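Local coordinates for protein mercuric reductase (Metallosphaera sedula, PDB 4YWO) that probably reduces mercuric ion to elemental mercury with electrons from NADPH, working as a homodimer that carries FAD, at residues E365-A370 with T395-I400; G235-E240 with I250-E255; L388-M393 with H404-N409. One frame throughout, in Å; residues are numbered along the deposited sequence.

Contact 1. Residues E365-A370 with T395-I400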
loop_
_atom_site.group_PDB
_atom_site.type_symbol
_atom_site.label_atom_id
_atom_site.label_comp_id
_atom_site.label_asym_id
_atom_site.label_seq_id
_atom_site.Cartn_x
_atom_site.Cartn_y
_atom_site.Cartn_z
ATOM N N GLU A 365 23.449 -17.641 -13.137
ATOM C CA GLU A 365 24.065 -17.105 -14.348
ATOM C C GLU A 365 23.124 -16.043 -14.916
ATOM O O GLU A 365 21.918 -16.219 -14.876
ATOM C CB GLU A 365 24.316 -18.236 -15.340
ATOM C CG GLU A 365 25.229 -19.308 -14.765
ATOM C CD GLU A 365 25.662 -20.326 -15.804
ATOM O OE1 GLU A 365 24.823 -20.676 -16.681
ATOM O OE2 GLU A 365 26.842 -20.763 -15.735
ATOM N N GLY A 366 23.656 -14.945 -15.415
ATOM C CA GLY A 366 22.794 -13.915 -15.937
ATOM C C GLY A 366 23.367 -12.552 -15.618
ATOM O O GLY A 366 24.284 -12.434 -14.852
ATOM N N GLU A 367 22.876 -11.543 -16.287
ATOM C CA GLU A 367 23.349 -10.186 -16.099
ATOM C C GLU A 367 22.514 -9.568 -14.936
ATOM O O GLU A 367 21.309 -9.379 -15.120
ATOM C CB GLU A 367 23.116 -9.359 -17.365
ATOM C CG GLU A 367 23.991 -9.750 -18.572
ATOM C CD GLU A 367 24.136 -8.626 -19.598
ATOM O OE1 GLU A 367 24.871 -8.809 -20.601
ATOM O OE2 GLU A 367 23.537 -7.535 -19.397
ATOM N N VAL A 368 23.167 -9.257 -13.817
ATOM C CA VAL A 368 22.410 -8.751 -12.619
ATOM C C VAL A 368 22.668 -7.280 -12.434
ATOM O O VAL A 368 23.806 -6.857 -12.519
ATOM C CB VAL A 368 22.727 -9.583 -11.403
ATOM C CG1 VAL A 368 22.117 -9.001 -10.100
ATOM C CG2 VAL A 368 22.259 -10.988 -11.568
ATOM N N GLU A 369 21.611 -6.458 -12.217
ATOM C CA GLU A 369 21.762 -5.109 -11.746
ATOM C C GLU A 369 20.951 -4.921 -10.444
ATOM O O GLU A 369 19.945 -5.613 -10.233
ATOM C CB GLU A 369 21.348 -4.097 -12.769
ATOM C CG GLU A 369 22.084 -4.162 -14.117
ATOM C CD GLU A 369 21.701 -3.009 -15.040
ATOM O OE1 GLU A 369 21.000 -3.266 -16.062
ATOM O OE2 GLU A 369 22.051 -1.835 -14.742
ATOM N N ALA A 370 21.359 -3.993 -9.653
ATOM C CA ALA A 370 20.611 -3.672 -8.434
ATOM C C ALA A 370 20.716 -2.202 -8.130
ATOM O O ALA A 370 21.784 -1.569 -8.395
ATOM C CB ALA A 370 21.106 -4.481 -7.280
ATOM N N THR A 395 17.491 -6.830 -10.691
ATOM C CA THR A 395 16.999 -7.313 -12.013
ATOM C C THR A 395 17.963 -8.380 -12.500
ATOM O O THR A 395 19.127 -8.380 -12.144
ATOM C CB THR A 395 16.880 -6.238 -13.113
ATOM O OG1 THR A 395 18.222 -5.689 -13.375
ATOM C CG2 THR A 395 15.941 -5.091 -12.680
ATOM N N MET A 396 17.456 -9.341 -13.298
ATOM C CA MET A 396 18.310 -10.417 -13.865
ATOM C C MET A 396 17.864 -10.447 -15.329
ATOM O O MET A 396 16.684 -10.609 -15.633
ATOM C CB MET A 396 18.041 -11.707 -13.114
ATOM C CG MET A 396 18.253 -12.990 -13.942
ATOM S SD MET A 396 20.022 -13.112 -13.906
ATOM C CE MET A 396 19.981 -14.101 -12.376
ATOM N N ASN A 397 18.819 -10.202 -16.231
ATOM C CA ASN A 397 18.531 -10.099 -17.658
ATOM C C ASN A 397 17.445 -9.110 -18.012
ATOM O O ASN A 397 16.623 -9.323 -18.912
ATOM C CB ASN A 397 18.306 -11.513 -18.207
ATOM C CG ASN A 397 19.600 -12.237 -18.250
ATOM O OD1 ASN A 397 20.603 -11.567 -18.467
ATOM N ND2 ASN A 397 19.642 -13.531 -17.875
ATOM N N GLY A 398 17.402 -8.034 -17.252
ATOM C CA GLY A 398 16.544 -6.935 -17.448
ATOM C C GLY A 398 15.134 -7.120 -16.854
ATOM O O GLY A 398 14.359 -6.234 -16.949
ATOM N N ARG A 399 14.910 -8.239 -16.221
ATOM C CA ARG A 399 13.548 -8.467 -15.542
ATOM C C ARG A 399 13.720 -8.289 -14.047
ATOM O O ARG A 399 14.692 -8.753 -13.432
ATOM C CB ARG A 399 12.978 -9.802 -15.864
ATOM C CG ARG A 399 12.887 -10.071 -17.361
ATOM C CD ARG A 399 12.119 -11.361 -17.595
ATOM N NE ARG A 399 12.081 -11.692 -19.042
ATOM C CZ ARG A 399 13.085 -12.169 -19.716
ATOM N NH1 ARG A 399 14.242 -12.489 -19.118
ATOM N NH2 ARG A 399 12.909 -12.474 -21.003
ATOM N N ILE A 400 12.723 -7.667 -13.442
ATOM C CA ILE A 400 12.726 -7.519 -11.951
ATOM C C ILE A 400 12.532 -8.867 -11.329
ATOM O O ILE A 400 11.542 -9.622 -11.658
ATOM C CB ILE A 400 11.651 -6.571 -11.541
ATOM C CG1 ILE A 400 11.862 -5.159 -12.129
ATOM C CG2 ILE A 400 11.567 -6.480 -9.988
ATOM C CD1 ILE A 400 10.701 -4.221 -12.202
HETATM O O HOH W 1 19.512 -7.056 -15.306
#

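Contact 2. Residues G235-E240 with I250-E255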
loop_
_atom_site.group_PDB
_atom_site.type_symbol
_atom_site.label_atom_id
_atom_site.label_comp_id
_atom_site.label_asym_id
_atom_site.label_seq_id
_atom_site.Cartn_x
_atom_site.Cartn_y
_atom_site.Cartn_z
ATOM N N GLY A 235 25.767 -11.719 18.154
ATOM C CA GLY A 235 26.947 -12.589 18.372
ATOM C C GLY A 235 26.984 -13.247 19.728
ATOM O O GLY A 235 28.076 -13.502 20.270
ATOM N N VAL A 236 25.833 -13.512 20.312
ATOM C CA VAL A 236 25.773 -14.116 21.653
ATOM C C VAL A 236 25.309 -15.565 21.678
ATOM O O VAL A 236 24.354 -16.008 20.996
ATOM C CB VAL A 236 25.014 -13.230 22.637
ATOM C CG1 VAL A 236 23.603 -12.915 22.144
ATOM C CG2 VAL A 236 24.917 -13.889 24.000
ATOM N N ASN A 237 26.002 -16.356 22.528
ATOM C CA ASN A 237 25.649 -17.763 22.785
ATOM C C ASN A 237 25.142 -17.897 24.152
ATOM O O ASN A 237 25.770 -17.391 25.089
ATOM C CB ASN A 237 26.858 -18.698 22.666
ATOM C CG ASN A 237 27.386 -18.723 21.247
ATOM O OD1 ASN A 237 26.734 -19.244 20.335
ATOM N ND2 ASN A 237 28.521 -18.074 21.033
ATOM N N VAL A 238 23.952 -18.449 24.250
ATOM C CA VAL A 238 23.294 -18.619 25.522
ATOM C C VAL A 238 23.802 -19.952 26.053
ATOM O O VAL A 238 23.635 -20.917 25.417
ATOM C CB VAL A 238 21.757 -18.637 25.376
ATOM C CG1 VAL A 238 21.099 -18.923 26.718
ATOM C CG2 VAL A 238 21.330 -17.250 24.883
ATOM N N LYS A 239 24.405 -19.958 27.238
ATOM C CA LYS A 239 24.983 -21.189 27.854
ATOM C C LYS A 239 24.050 -21.927 28.811
ATOM O O LYS A 239 24.048 -23.170 28.869
ATOM C CB LYS A 239 26.263 -20.810 28.593
ATOM C CG LYS A 239 27.199 -20.004 27.746
ATOM C CD LYS A 239 28.627 -20.106 28.238
ATOM C CE LYS A 239 28.821 -19.443 29.580
ATOM N NZ LYS A 239 30.215 -18.933 29.683
ATOM N N GLU A 240 23.255 -21.174 29.552
ATOM C CA GLU A 240 22.471 -21.681 30.632
ATOM C C GLU A 240 21.425 -20.657 31.070
ATOM O O GLU A 240 21.613 -19.419 30.910
ATOM C CB GLU A 240 23.446 -21.964 31.793
ATOM C CG GLU A 240 22.817 -22.644 32.991
ATOM C CD GLU A 240 23.788 -22.767 34.199
ATOM O OE1 GLU A 240 24.977 -22.360 34.075
ATOM O OE2 GLU A 240 23.325 -23.269 35.253
ATOM N N ILE A 250 22.341 -16.724 31.115
ATOM C CA ILE A 250 23.788 -16.648 31.186
ATOM C C ILE A 250 24.316 -16.878 29.786
ATOM O O ILE A 250 24.056 -17.846 29.132
ATOM C CB ILE A 250 24.361 -17.722 32.166
ATOM C CG1 ILE A 250 23.798 -17.482 33.595
ATOM C CG2 ILE A 250 25.884 -17.661 32.195
ATOM C CD1 ILE A 250 23.686 -18.747 34.417
ATOM N N THR A 251 25.132 -15.984 29.325
ATOM C CA THR A 251 25.623 -16.052 27.969
ATOM C C THR A 251 27.106 -15.843 28.028
ATOM O O THR A 251 27.634 -15.472 29.081
ATOM C CB THR A 251 25.028 -14.877 27.092
ATOM O OG1 THR A 251 25.684 -13.635 27.378
ATOM C CG2 THR A 251 23.545 -14.703 27.344
ATOM N N ASP A 252 27.761 -16.004 26.890
ATOM C CA ASP A 252 29.171 -15.671 26.796
ATOM C C ASP A 252 29.450 -14.160 26.702
ATOM O O ASP A 252 30.584 -13.762 26.520
ATOM C CB ASP A 252 29.827 -16.443 25.633
ATOM C CG ASP A 252 29.226 -16.097 24.234
ATOM O OD1 ASP A 252 28.379 -15.160 24.086
ATOM O OD2 ASP A 252 29.608 -16.794 23.263
ATOM N N LYS A 253 28.425 -13.317 26.756
ATOM C CA LYS A 253 28.616 -11.868 26.835
ATOM C C LYS A 253 27.944 -11.267 28.043
ATOM O O LYS A 253 27.464 -10.140 27.957
ATOM C CB LYS A 253 28.007 -11.181 25.595
ATOM C CG LYS A 253 28.630 -11.600 24.266
ATOM C CD LYS A 253 30.088 -11.143 24.142
ATOM C CE LYS A 253 30.829 -11.825 22.999
ATOM N NZ LYS A 253 30.206 -11.453 21.705
ATOM N N GLY A 254 27.827 -12.026 29.132
ATOM C CA GLY A 254 27.220 -11.535 30.376
ATOM C C GLY A 254 25.881 -12.152 30.685
ATOM O O GLY A 254 25.348 -12.943 29.912
ATOM N N GLU A 255 25.355 -11.780 31.832
ATOM C CA GLU A 255 24.127 -12.326 32.351
ATOM C C GLU A 255 23.037 -11.294 32.065
ATOM O O GLU A 255 23.242 -10.112 32.191
ATOM C CB GLU A 255 24.238 -12.607 33.837
ATOM C CG GLU A 255 25.222 -13.729 34.129
ATOM C CD GLU A 255 25.381 -14.035 35.601
ATOM O OE1 GLU A 255 24.370 -14.108 36.324
ATOM O OE2 GLU A 255 26.537 -14.204 36.027
#

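Contact 3. Residues L388-M393 with H404-N409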
loop_
_atom_site.group_PDB
_atom_site.type_symbol
_atom_site.label_atom_id
_atom_site.label_comp_id
_atom_site.label_asym_id
_atom_site.label_seq_id
_atom_site.Cartn_x
_atom_site.Cartn_y
_atom_site.Cartn_z
ATOM N N LEU A 388 13.101 6.946 7.645
ATOM C CA LEU A 388 13.970 5.805 7.782
ATOM C C LEU A 388 13.589 4.720 6.756
ATOM O O LEU A 388 12.379 4.488 6.538
ATOM C CB LEU A 388 13.882 5.252 9.185
ATOM C CG LEU A 388 14.807 4.065 9.446
ATOM C CD1 LEU A 388 15.339 3.990 10.875
ATOM C CD2 LEU A 388 14.162 2.749 9.075
ATOM N N GLY A 389 14.566 4.192 6.072
ATOM C CA GLY A 389 14.336 3.055 5.201
ATOM C C GLY A 389 14.891 3.178 3.838
ATOM O O GLY A 389 15.652 4.091 3.517
ATOM N N PHE A 390 14.485 2.260 2.997
ATOM C CA PHE A 390 14.962 2.138 1.662
ATOM C C PHE A 390 14.109 1.257 0.802
ATOM O O PHE A 390 13.274 0.489 1.303
ATOM C CB PHE A 390 16.429 1.577 1.623
ATOM C CG PHE A 390 16.516 0.137 2.041
ATOM C CD1 PHE A 390 16.301 -0.900 1.128
ATOM C CD2 PHE A 390 16.547 -0.215 3.384
ATOM C CE1 PHE A 390 16.258 -2.235 1.560
ATOM C CE2 PHE A 390 16.527 -1.525 3.810
ATOM C CZ PHE A 390 16.350 -2.544 2.919
ATOM N N VAL A 391 14.342 1.328 -0.497
ATOM C CA VAL A 391 13.753 0.355 -1.454
ATOM C C VAL A 391 14.912 -0.158 -2.316
ATOM O O VAL A 391 15.676 0.638 -2.900
ATOM C CB VAL A 391 12.604 0.931 -2.313
ATOM C CG1 VAL A 391 12.047 -0.140 -3.173
ATOM C CG2 VAL A 391 11.563 1.426 -1.402
ATOM N N LYS A 392 15.059 -1.484 -2.376
ATOM C CA LYS A 392 16.122 -2.115 -3.201
ATOM C C LYS A 392 15.465 -2.978 -4.251
ATOM O O LYS A 392 14.544 -3.757 -3.958
ATOM C CB LYS A 392 16.990 -2.985 -2.348
ATOM C CG LYS A 392 18.191 -3.599 -3.037
ATOM C CD LYS A 392 19.102 -4.224 -1.946
ATOM C CE LYS A 392 20.406 -4.618 -2.527
ATOM N NZ LYS A 392 21.305 -5.180 -1.456
ATOM N N MET A 393 15.926 -2.852 -5.471
ATOM C CA MET A 393 15.386 -3.577 -6.628
ATOM C C MET A 393 16.487 -4.335 -7.319
ATOM O O MET A 393 17.599 -3.773 -7.459
ATOM C CB MET A 393 14.640 -2.629 -7.563
ATOM C CG MET A 393 13.956 -3.259 -8.815
ATOM S SD MET A 393 13.006 -2.093 -9.755
ATOM C CE MET A 393 11.540 -2.019 -8.742
ATOM N N HIS A 404 13.066 -5.393 -2.051
ATOM C CA HIS A 404 13.239 -5.421 -0.635
ATOM C C HIS A 404 13.052 -4.021 -0.179
ATOM O O HIS A 404 13.608 -3.098 -0.718
ATOM C CB HIS A 404 14.651 -5.936 -0.282
ATOM C CG HIS A 404 14.961 -7.224 -0.971
ATOM N ND1 HIS A 404 14.807 -8.447 -0.374
ATOM C CD2 HIS A 404 15.309 -7.482 -2.253
ATOM C CE1 HIS A 404 15.022 -9.394 -1.252
ATOM N NE2 HIS A 404 15.247 -8.823 -2.430
ATOM N N ALA A 405 12.311 -3.807 0.940
ATOM C CA ALA A 405 12.037 -2.428 1.321
ATOM C C ALA A 405 11.800 -2.334 2.844
ATOM O O ALA A 405 11.382 -3.324 3.499
ATOM C CB ALA A 405 10.819 -1.907 0.602
ATOM N N VAL A 406 12.112 -1.167 3.393
ATOM C CA VAL A 406 11.812 -0.816 4.785
ATOM C C VAL A 406 11.184 0.577 4.672
ATOM O O VAL A 406 11.755 1.507 4.103
ATOM C CB VAL A 406 13.112 -0.831 5.665
ATOM C CG1 VAL A 406 12.746 -0.255 7.021
ATOM C CG2 VAL A 406 13.696 -2.203 5.711
ATOM N N GLY A 407 10.022 0.752 5.317
ATOM C CA GLY A 407 9.376 2.049 5.335
ATOM C C GLY A 407 7.923 1.922 5.790
ATOM O O GLY A 407 7.415 0.815 6.077
ATOM N N GLU A 408 7.274 3.042 5.904
ATOM C CA GLU A 408 5.925 3.082 6.467
ATOM C C GLU A 408 4.946 2.353 5.524
ATOM O O GLU A 408 4.760 2.740 4.368
ATOM C CB GLU A 408 5.452 4.556 6.580
ATOM C CG GLU A 408 4.377 4.717 7.607
ATOM C CD GLU A 408 4.911 4.424 9.049
ATOM O OE1 GLU A 408 4.074 3.836 9.702
ATOM O OE2 GLU A 408 6.141 4.659 9.467
ATOM N N ASN A 409 4.289 1.328 6.028
ATOM C CA ASN A 409 3.279 0.586 5.327
ATOM C C ASN A 409 3.778 0.002 4.018
ATOM O O ASN A 409 2.994 -0.241 3.120
ATOM C CB ASN A 409 2.074 1.450 5.029
ATOM C CG ASN A 409 1.365 1.948 6.269
ATOM O OD1 ASN A 409 0.915 3.141 6.284
ATOM N ND2 ASN A 409 1.184 1.099 7.246
#

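Contact 1. Residues E365-A370 with T395-I400
The side-chain amide of Asn-397 is approached from one side of its plane by Gly-366 CA, Glu-367 N and Glu-367 CB, the last lying 3.5 Å from Asn-397 OD1. CG of Asn-397 stands beside its own backbone N, and this swings OD1 toward Glu-367, just ahead of strand 368-374. Glu-367 N donates to Asn-397 OD1 at 3.1 Å, from well above the carbonyl plane. Asn-397 N donates to Glu-367 O at 2.8 Å, in the carbonyl plane. Asn-397 thus meets both backbone polar atoms of Glu-367, N through its side chain and O through its own N-H. Further along, Glu-369 and Thr-395 form an antiparallel hydrogen-bonded pair; Thr-395 N to Glu-369 O is the shorter and straighter bond, 2.8 Å at 172°. Between these, Val-368 faces Met-396 as a non-hydrogen-bonded pair. The Met-396 chain, bent at chi2 and chi3, reaches over Gly-366 in the loop before the strand; the bare CA of Gly-366 lets Met-396 SD come to 3.5 Å, and SD lies 3.9 Å from Val-368 CG2. On the other face, Thr-395 OG1 sits between its backbone N and carbonyl carbon, against Glu-369 CB. Arg-452 takes the Glu-369 carboxylate in a salt bridge. A water bonds Thr-395 OG1 at 2.7 Å, donates to Glu-367 O and accepts from Gly-398 N at 3.0 Å. Asn-397 and Gly-398 are the central residues of a type I' turn, both with positive phi, that joins strands 390-396 and 399-407. Glu-367 O takes two donors, the Asn-397 N-H and the water, so in this surface contact of the dimerisation domain the turn is joined to 365-370 both directly and through solvent.

Contact 2. Residues G235-E240 with I250-E255
A classic beta bulge marks this antiparallel pairing, part of the hairpin formed by strands 238-243 and 247-251. Lys-239 and Glu-240 both face Ile-250, whose O takes a bond of 2.9 Å from Lys-239 N and a weak, longer one from Glu-240 N. Ile-250 N in turn donates to Glu-240 O at 2.8 Å, nearly along the C=O axis. Beside this pair, the Glu-240 and Ile-250 side chains run alongside each other, the carboxylate end against CD1. Before the bulge Val-238 faces Thr-251, a non-hydrogen-bonded pair, and toward the N-terminal end of 235-240 the Asp-252 side chain joins a backbone bond in the pairing. Asp-252, with CG in the crowded position between its N and carbonyl carbon (chi1 62°), straddles Asn-237: OD1 accepts the backbone N-H at 3.1 Å almost in line (177°), and OD2 accepts from ND2 at 2.8 Å. Both donors come from above the carboxylate plane, and the amide and carboxylate are turned 78° apart. Asp-252 N donates to Asn-237 O at 3.0 Å. Val-236 CG2 presses on Thr-251 CB at 3.2 Å, tighter than usual contact. Thr-251 OG1 is doubly engaged in its own segment, accepting from Lys-253 N to make an ST turn and donating to Gly-254 O at 2.6 Å. Lys-253 NZ reaches Gly-235 O only weakly. Gly-235 and Val-236 are backbone-bonded with Ser-206 and Gln-204, just past strand 199-203. Bulge and ST turn shape a three-stranded antiparallel meander, 238-243, 247-251, 254-258, which follows strand 231-233 of the parallel sheet in the chain.

Contact 3. Residues L388-M393 with H404-N409
From CB of Phe-390 the ring leaves by the crowded position between backbone N and carbonyl carbon (chi1 69°), and so swings across to strand 404-407. Phe-390 CE1 lies 3.6 Å from His-404 O. On the other flank Phe-390 CE2 meets Val-406 CG2 at 3.5 Å, and the tip, CZ, touches the same methyl at 3.9 Å. Val-406 N lies over one ring face. Glu-216 and Glu-220 of helix 215-227 also touch the ring. Leu-388 CD2 reaches the other Val-406 methyl, CG1. Between Leu-388 and Phe-390 in sequence, the bare Gly-389 CA lets Val-406 O approach to 3.2 Å, a CA-H...O contact. Phe-390 and Val-406 exchange two backbone hydrogen bonds, as do Lys-392 and His-404, the shortest being Lys-392 N to His-404 O at 2.7 Å. On the opposite face Val-391 CG2 packs on Ala-405 CB. The extended Lys-392 chain carries NZ away to salt bridges with Glu-214 and Glu-216, and His-404 NE2 bonds Leu-356 O. While these four residues pair their backbones across this buried part of the hairpin, Val-391 and Ala-405 bond outward with Leu-373 and Ala-352; the two glutamates would favour a charged lysine.

In the fold
Contact 2 closes first along the chain, its segments enclosing the rest of a hairpin, nine residues, six of them strand, in the three-stranded sheet 238-258; its nearest atoms are about 27 Å from contact 1 and about 20 Å from contact 3. The other two lie in the dimerisation domain and cross: contact 1 opens at 365-370, contact 3 at 388-393, then 395-400 closes contact 1 and 404-409 closes contact 3. Contact 1 thereby bridges a loop that includes helix 379-383, pairing strand 368-374 with 390-396; contact 3 pairs 390-396 with 399-407. The two touch where Ala-370 CB packs on Met-393 O and Ile-400 CD1 on Met-393 SD, in one five-stranded antiparallel sheet.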